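Local structure of membrane-anchored mycosin mycp1 (Mycobacterium thermoresistibile, 4HVL) at residues N339-H347 / A358-W369. The protein is a membrane-anchored subtilisin-like serine protease of the S8 family, an essential component of the ESX-1 (type VII) secretion system. Sequence-based numbering, arbitrary orientation.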
loop_
_atom_site.group_PDB
_atom_site.type_symbol
_atom_site.label_atom_id
_atom_site.label_comp_id
_atom_site.label_asym_id
_atom_site.label_seq_id
_atom_site.Cartn_x
_atom_site.Cartn_y
_atom_site.Cartn_z
ATOM N N ASN A 339 15.592 -6.086 -1.414
ATOM C CA ASN A 339 16.494 -6.832 -0.537
ATOM C C ASN A 339 17.304 -5.875 0.338
ATOM O O ASN A 339 17.594 -6.176 1.495
ATOM C CB ASN A 339 17.410 -7.769 -1.338
ATOM C CG ASN A 339 16.686 -9.011 -1.859
ATOM O OD1 ASN A 339 15.630 -9.414 -1.359
ATOM N ND2 ASN A 339 17.256 -9.616 -2.868
ATOM N N ARG A 340 17.610 -4.701 -0.211
ATOM C CA ARG A 340 18.305 -3.666 0.519
ATOM C C ARG A 340 17.420 -3.126 1.655
ATOM O O ARG A 340 17.898 -2.910 2.780
ATOM C CB ARG A 340 18.705 -2.544 -0.435
ATOM C CG ARG A 340 19.498 -1.414 0.203
ATOM C CD ARG A 340 20.785 -1.965 0.824
ATOM N NE ARG A 340 21.567 -0.913 1.442
ATOM C CZ ARG A 340 22.723 -1.100 2.076
ATOM N NH1 ARG A 340 23.245 -2.318 2.172
ATOM N NH2 ARG A 340 23.360 -0.061 2.618
ATOM N N ILE A 341 16.137 -2.905 1.350
ATOM C CA ILE A 341 15.192 -2.440 2.357
ATOM C C ILE A 341 15.106 -3.444 3.506
ATOM O O ILE A 341 15.210 -3.039 4.670
ATOM C CB ILE A 341 13.804 -2.150 1.771
ATOM C CG1 ILE A 341 13.877 -0.948 0.820
ATOM C CG2 ILE A 341 12.779 -1.903 2.877
ATOM C CD1 ILE A 341 12.673 -0.792 -0.082
ATOM N N THR A 342 14.952 -4.739 3.192
ATOM C CA THR A 342 14.786 -5.768 4.230
ATOM C C THR A 342 16.074 -6.054 4.996
ATOM O O THR A 342 16.050 -6.206 6.216
ATOM C CB THR A 342 14.213 -7.088 3.681
ATOM O OG1 THR A 342 15.084 -7.634 2.682
ATOM C CG2 THR A 342 12.830 -6.851 3.079
ATOM N N ALA A 343 17.202 -6.090 4.292
ATOM C CA ALA A 343 18.471 -6.408 4.902
ATOM C C ALA A 343 18.929 -5.340 5.895
ATOM O O ALA A 343 19.685 -5.637 6.785
ATOM C CB ALA A 343 19.534 -6.619 3.830
ATOM N N THR A 344 18.475 -4.102 5.747
ATOM C CA THR A 344 18.848 -3.042 6.686
ATOM C C THR A 344 17.750 -2.685 7.683
ATOM O O THR A 344 17.870 -1.687 8.390
ATOM C CB THR A 344 19.212 -1.753 5.932
ATOM O OG1 THR A 344 18.089 -1.356 5.143
ATOM C CG2 THR A 344 20.437 -1.967 5.044
ATOM N N ALA A 345 16.669 -3.456 7.714
ATOM C CA ALA A 345 15.584 -3.167 8.657
ATOM C C ALA A 345 15.996 -3.598 10.053
ATOM O O ALA A 345 16.923 -4.382 10.224
ATOM C CB ALA A 345 14.305 -3.868 8.254
ATOM N N ARG A 346 15.329 -3.041 11.054
ATOM C CA ARG A 346 15.596 -3.380 12.449
ATOM C C ARG A 346 14.811 -4.654 12.783
ATOM O O ARG A 346 13.600 -4.616 12.912
ATOM C CB ARG A 346 15.161 -2.224 13.335
ATOM C CG ARG A 346 15.704 -2.277 14.752
ATOM C CD ARG A 346 16.916 -1.355 14.913
ATOM N NE ARG A 346 17.300 -1.210 16.316
ATOM C CZ ARG A 346 16.683 -0.419 17.195
ATOM N NH1 ARG A 346 15.631 0.318 16.826
ATOM N NH2 ARG A 346 17.121 -0.351 18.456
ATOM N N HIS A 347 15.512 -5.777 12.908
ATOM C CA HIS A 347 14.870 -7.104 13.033
ATOM C C HIS A 347 14.196 -7.344 14.385
ATOM O O HIS A 347 14.709 -6.954 15.417
ATOM C CB HIS A 347 15.886 -8.229 12.780
ATOM C CG HIS A 347 16.780 -7.992 11.596
ATOM N ND1 HIS A 347 16.295 -7.655 10.349
ATOM C CD2 HIS A 347 18.129 -8.030 11.477
ATOM C CE1 HIS A 347 17.308 -7.508 9.511
ATOM N NE2 HIS A 347 18.432 -7.725 10.172
ATOM N N ALA A 358 11.013 -8.889 8.241
ATOM C CA ALA A 358 12.404 -8.634 8.631
ATOM C C ALA A 358 12.507 -7.410 9.568
ATOM O O ALA A 358 13.586 -7.115 10.097
ATOM C CB ALA A 358 13.281 -8.429 7.404
ATOM N N GLY A 359 11.396 -6.695 9.760
ATOM C CA GLY A 359 11.351 -5.611 10.745
ATOM C C GLY A 359 11.111 -4.221 10.193
ATOM O O GLY A 359 10.678 -4.039 9.033
ATOM N N VAL A 360 11.365 -3.229 11.048
ATOM C CA VAL A 360 10.982 -1.856 10.750
ATOM C C VAL A 360 12.035 -1.253 9.838
ATOM O O VAL A 360 13.217 -1.345 10.139
ATOM C CB VAL A 360 10.810 -1.023 12.040
ATOM C CG1 VAL A 360 10.329 0.383 11.711
ATOM C CG2 VAL A 360 9.822 -1.720 12.977
ATOM N N ILE A 361 11.607 -0.644 8.731
ATOM C CA ILE A 361 12.556 -0.053 7.805
ATOM C C ILE A 361 13.412 1.034 8.465
ATOM O O ILE A 361 12.990 1.697 9.444
ATOM C CB ILE A 361 11.887 0.534 6.524
ATOM C CG1 ILE A 361 10.818 1.579 6.873
ATOM C CG2 ILE A 361 11.294 -0.579 5.693
ATOM C CD1 ILE A 361 10.546 2.563 5.741
ATOM N N ASP A 362 14.612 1.196 7.912
ATOM C CA ASP A 362 15.591 2.145 8.410
ATOM C C ASP A 362 16.167 2.892 7.200
ATOM O O ASP A 362 17.148 2.470 6.588
ATOM C CB ASP A 362 16.646 1.385 9.223
ATOM C CG ASP A 362 17.658 2.283 9.862
ATOM O OD1 ASP A 362 17.778 3.478 9.490
ATOM O OD2 ASP A 362 18.376 1.759 10.744
ATOM N N PRO A 363 15.515 3.998 6.817
ATOM C CA PRO A 363 15.896 4.736 5.616
ATOM C C PRO A 363 17.365 5.138 5.506
ATOM O O PRO A 363 17.952 5.030 4.420
ATOM C CB PRO A 363 15.006 5.976 5.695
ATOM C CG PRO A 363 13.769 5.458 6.315
ATOM C CD PRO A 363 14.290 4.555 7.417
ATOM N N VAL A 364 17.961 5.607 6.612
ATOM C CA VAL A 364 19.346 6.072 6.559
ATOM C C VAL A 364 20.268 4.886 6.364
ATOM O O VAL A 364 21.183 4.954 5.556
ATOM C CB VAL A 364 19.753 6.853 7.812
ATOM C CG1 VAL A 364 21.263 7.100 7.841
ATOM C CG2 VAL A 364 19.005 8.175 7.868
ATOM N N ALA A 365 20.027 3.800 7.106
ATOM C CA ALA A 365 20.787 2.586 6.899
ATOM C C ALA A 365 20.617 2.090 5.457
ATOM O O ALA A 365 21.601 1.713 4.807
ATOM C CB ALA A 365 20.384 1.512 7.906
ATOM N N ALA A 366 19.391 2.115 4.935
ATOM C CA ALA A 366 19.155 1.622 3.576
ATOM C C ALA A 366 19.947 2.436 2.559
ATOM O O ALA A 366 20.538 1.883 1.651
ATOM C CB ALA A 366 17.676 1.644 3.237
ATOM N N LEU A 367 19.954 3.754 2.737
ATOM C CA LEU A 367 20.667 4.665 1.847
ATOM C C LEU A 367 22.181 4.697 2.034
ATOM O O LEU A 367 22.892 5.053 1.084
ATOM C CB LEU A 367 20.109 6.089 1.986
ATOM C CG LEU A 367 18.681 6.240 1.449
ATOM C CD1 LEU A 367 18.050 7.530 1.936
ATOM C CD2 LEU A 367 18.662 6.180 -0.068
ATOM N N THR A 368 22.678 4.325 3.224
ATOM C CA THR A 368 24.122 4.520 3.533
ATOM C C THR A 368 24.895 3.407 4.259
ATOM O O THR A 368 26.100 3.516 4.403
ATOM C CB THR A 368 24.306 5.776 4.399
ATOM O OG1 THR A 368 23.666 5.583 5.666
ATOM C CG2 THR A 368 23.706 7.027 3.692
ATOM N N TRP A 369 24.244 2.379 4.772
ATOM C CA TRP A 369 24.939 1.471 5.708
ATOM C C TRP A 369 26.120 0.763 5.027
ATOM O O TRP A 369 26.020 0.388 3.864
ATOM C CB TRP A 369 23.974 0.446 6.337
ATOM C CG TRP A 369 24.670 -0.652 7.099
ATOM C CD1 TRP A 369 25.009 -0.651 8.428
ATOM C CD2 TRP A 369 25.137 -1.902 6.571
ATOM N NE1 TRP A 369 25.655 -1.827 8.759
ATOM C CE2 TRP A 369 25.746 -2.612 7.639
ATOM C CE3 TRP A 369 25.110 -2.488 5.299
ATOM C CZ2 TRP A 369 26.316 -3.882 7.471
ATOM C CZ3 TRP A 369 25.676 -3.758 5.132
ATOM C CH2 TRP A 369 26.269 -4.437 6.214
HETATM O O HOH W 1 15.545 -0.564 5.704
HETATM O O HOH W 2 18.624 -0.848 10.739
#
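Arg340 holds the backbone carbonyls of Ala366 and Trp369 with two bonds made in its guanidinium plane: Arg340 NE reaches Ala366 O at 3.0 Å, nearly straight (N-H...O 169°), and Arg340 NH2 reaches Trp369 O at 3.0 Å, more bent. The Arg340 side chain leaves its own helix with CG anti to the backbone N (chi1 -178°) and bends at chi2, which carries the guanidinium across the gap. Thr344 CG2 lies over the centre of one guanidinium face, while Arg340 NH1 meets the Trp369 ring at its edge, 3.6 Å from Trp369 CE3.

The tight part lies deeper, where Ile341 CG2 and Ile361 CG2 come within 3.4 Å, side by side, and Ala345 CB sits 3.3 Å from Val360 O. A water links Ile341 O, Thr344 OG1 and Asp362 N.

Along the backbone edge, Arg346 and Val360 form a single antiparallel hydrogen-bonded bridge, and Gly359 CA lies 3.3 Å from Arg346 O, a CA-H...O contact. His347 ND1 donates to Ala358 O at 2.8 Å, in both the ring and carbonyl planes.

Looser is the side of Arg346 and Trp369, both exposed: the Arg346 guanidinium makes no contact across the two segments, and a second water spans Thr344 O and Asp362 OD2. Asp362 also caps helix 363-368 through Ala365 N and forms a salt bridge with Arg51.

The axes of segments 339-343 and 363-368 run 128° apart in direction and approach to 8.9 Å. Ile341, Ile361 and Ala366 rest on helix 311-328, Val360 and Ile361 on helix 45-50, and backbone bonds from Gly359 and Ile361 to Ala280 tie the returning chain to edge strand 277-282 of the parallel subtilisin-fold sheet.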